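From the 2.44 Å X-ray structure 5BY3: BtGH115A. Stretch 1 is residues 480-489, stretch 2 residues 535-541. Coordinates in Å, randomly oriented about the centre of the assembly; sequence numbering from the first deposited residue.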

# COMPACT_ATOMS: atom_id res chain seq x y z
N LYS A 480 16.38 6.42 17.49
CA LYS A 480 16.19 6.06 18.88
C LYS A 480 15.10 6.94 19.47
O LYS A 480 14.33 6.52 20.33
CB LYS A 480 17.51 6.24 19.66
CG LYS A 480 17.71 5.30 20.85
CD LYS A 480 18.90 5.79 21.67
CE LYS A 480 18.73 5.61 23.18
NZ LYS A 480 19.67 4.60 23.74
N THR A 481 15.03 8.16 18.98
CA THR A 481 14.03 9.06 19.50
C THR A 481 12.75 8.94 18.63
O THR A 481 11.62 9.03 19.13
CB THR A 481 14.56 10.53 19.70
OG1 THR A 481 13.97 11.42 18.75
CG2 THR A 481 16.13 10.63 19.60
N ILE A 482 12.94 8.65 17.34
CA ILE A 482 11.89 8.78 16.35
C ILE A 482 10.96 7.56 16.21
O ILE A 482 9.81 7.72 15.84
CB ILE A 482 12.50 9.27 14.99
CG1 ILE A 482 12.89 10.75 15.07
CG2 ILE A 482 11.58 9.04 13.81
CD1 ILE A 482 12.01 11.64 15.94
N LEU A 483 11.46 6.36 16.51
CA LEU A 483 10.68 5.12 16.40
C LEU A 483 9.34 5.21 17.09
O LEU A 483 8.33 4.83 16.51
CB LEU A 483 11.47 3.87 16.87
CG LEU A 483 10.73 2.54 17.15
CD1 LEU A 483 9.98 1.96 15.95
CD2 LEU A 483 11.70 1.51 17.65
N SER A 484 9.34 5.67 18.34
CA SER A 484 8.10 5.78 19.12
C SER A 484 7.20 6.89 18.57
O SER A 484 5.99 6.79 18.64
CB SER A 484 8.38 6.01 20.61
OG SER A 484 8.85 7.33 20.84
N VAL A 485 7.80 7.95 18.03
CA VAL A 485 7.04 9.00 17.32
C VAL A 485 6.26 8.50 16.10
O VAL A 485 5.06 8.80 15.95
CB VAL A 485 7.95 10.17 16.97
CG1 VAL A 485 7.32 11.06 15.93
CG2 VAL A 485 8.26 10.96 18.24
N MSE A 486 6.92 7.72 15.24
CA MSE A 486 6.27 7.11 14.06
C MSE A 486 5.18 6.18 14.52
O MSE A 486 4.06 6.22 14.01
CB MSE A 486 7.32 6.44 13.17
CG MSE A 486 8.26 7.41 12.43
SE MSE A 486 7.48 9.14 11.87
CE MSE A 486 6.69 8.67 10.16
N GLN A 487 5.48 5.37 15.52
CA GLN A 487 4.48 4.49 16.09
C GLN A 487 3.24 5.27 16.55
O GLN A 487 2.11 4.86 16.29
CB GLN A 487 5.07 3.70 17.24
CG GLN A 487 6.04 2.61 16.81
CD GLN A 487 6.74 1.96 18.00
OE1 GLN A 487 7.06 2.63 18.99
NE2 GLN A 487 6.98 0.66 17.90
N GLU A 488 3.46 6.39 17.21
CA GLU A 488 2.35 7.13 17.76
C GLU A 488 1.58 7.83 16.68
O GLU A 488 0.37 7.94 16.81
CB GLU A 488 2.79 8.11 18.84
CG GLU A 488 2.98 7.44 20.19
CD GLU A 488 1.68 6.90 20.75
OE1 GLU A 488 0.82 7.78 21.03
OE2 GLU A 488 1.56 5.62 20.89
N HIS A 489 2.30 8.26 15.64
CA HIS A 489 1.77 8.84 14.38
C HIS A 489 0.77 7.90 13.74
O HIS A 489 -0.39 8.29 13.49
CB HIS A 489 2.93 9.08 13.44
CG HIS A 489 2.59 9.78 12.17
ND1 HIS A 489 2.07 11.06 12.14
CD2 HIS A 489 2.78 9.42 10.87
CE1 HIS A 489 1.89 11.43 10.88
NE2 HIS A 489 2.33 10.46 10.09
N GLU A 535 3.51 16.72 21.81
CA GLU A 535 4.75 16.02 22.18
C GLU A 535 5.47 15.47 20.95
O GLU A 535 6.69 15.62 20.82
CB GLU A 535 4.52 14.92 23.23
CG GLU A 535 4.02 15.40 24.60
CD GLU A 535 5.04 16.23 25.40
OE1 GLU A 535 6.11 15.71 25.78
OE2 GLU A 535 4.76 17.43 25.66
N LEU A 536 4.69 14.92 20.01
CA LEU A 536 5.21 14.45 18.73
C LEU A 536 5.92 15.54 17.91
O LEU A 536 7.07 15.37 17.46
CB LEU A 536 4.09 13.75 17.92
CG LEU A 536 3.45 12.47 18.49
CD1 LEU A 536 2.80 11.72 17.36
CD2 LEU A 536 4.46 11.56 19.21
N SER A 537 5.25 16.67 17.75
CA SER A 537 5.87 17.79 17.08
C SER A 537 7.16 18.27 17.76
O SER A 537 8.13 18.59 17.08
CB SER A 537 4.89 18.94 16.97
OG SER A 537 5.30 19.82 15.94
N GLU A 538 7.14 18.31 19.10
CA GLU A 538 8.28 18.74 19.91
C GLU A 538 9.47 17.78 19.76
O GLU A 538 10.58 18.25 19.54
CB GLU A 538 7.92 18.89 21.39
CG GLU A 538 7.19 20.17 21.82
CD GLU A 538 6.96 20.23 23.34
OE1 GLU A 538 6.36 19.28 23.92
OE2 GLU A 538 7.37 21.24 23.98
N THR A 539 9.24 16.47 19.89
CA THR A 539 10.27 15.46 19.63
C THR A 539 10.92 15.59 18.25
O THR A 539 12.13 15.55 18.12
CB THR A 539 9.70 14.06 19.81
OG1 THR A 539 9.13 14.01 21.10
CG2 THR A 539 10.78 12.94 19.74
N VAL A 540 10.10 15.78 17.23
CA VAL A 540 10.52 15.88 15.85
C VAL A 540 11.38 17.13 15.59
O VAL A 540 12.36 17.09 14.81
CB VAL A 540 9.25 15.82 14.96
CG1 VAL A 540 9.34 16.62 13.68
CG2 VAL A 540 8.85 14.36 14.74
N GLU A 541 11.01 18.22 16.26
CA GLU A 541 11.74 19.49 16.20
C GLU A 541 13.12 19.37 16.85
O GLU A 541 14.12 19.79 16.26
CB GLU A 541 10.93 20.61 16.88
CG GLU A 541 11.28 22.02 16.42
CD GLU A 541 10.90 22.31 14.99
OE1 GLU A 541 9.85 21.85 14.52
OE2 GLU A 541 11.66 23.04 14.30

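Two helices can pack without a hydrogen bond between them, largely through apolar side-chain atoms, and this pair from BtGH115A is a compact example. They run roughly antiparallel, with 151° between their N-to-C directions, and their axes approach to 10.0 Å. No hydrogen bond passes between the stretches; the backbone hydrogen bonds that form here stay within each helix, such as Val540 N to Leu536 O at 3.1 Å, and the contact is left to van der Waals packing.

Along the first helix, Thr481 opens the contact. Its CB points toward the partner, and its OG1 lies 3.7 Å from CG2 of Thr539, a polar atom resting against a methyl. The hydroxyl of Thr539 is engaged at home: OG1 donates to the backbone O of Glu535 at 2.9 Å, one turn earlier, and the methyl faces the partner. Ile482 leaves its backbone sideways, yet its end comes nearer, bringing CD1 to 4.2 Å from Thr539 CG2 and 4.3 Å from Val540 CG2.

Val485, one turn after Thr481, is the centre of the packing. Its methyls are spread over three neighbours: CG2 lies 3.5 Å from Thr539 CG2 and 4.0 Å from Leu536 CD2, and CG1 sits 3.8 Å from Val540 CG2. Here the backbones also come close, with CA of Val485 and CA of Leu536 5.9 Å apart. Met486, a selenomethionine, points away and takes no part.

The last turn belongs to Leu536, which gives up more surface than any other residue here. Its CD2 reaches CB of Glu488 at 3.9 Å; the Glu488 side chain starts toward the partner, but its end leads away, so the carboxylate is carried off while the aliphatic base packs. Leu536 CD1 lies 3.9 Å from His489 N, whose hydrogen bond to Val485 O (2.8 Å) stays within its own helix. The principle is plain: residues spaced by helical turns build a mostly apolar seam; the Thr539 hydroxyl bonds within its own helix and the Glu488 carboxylate turns away.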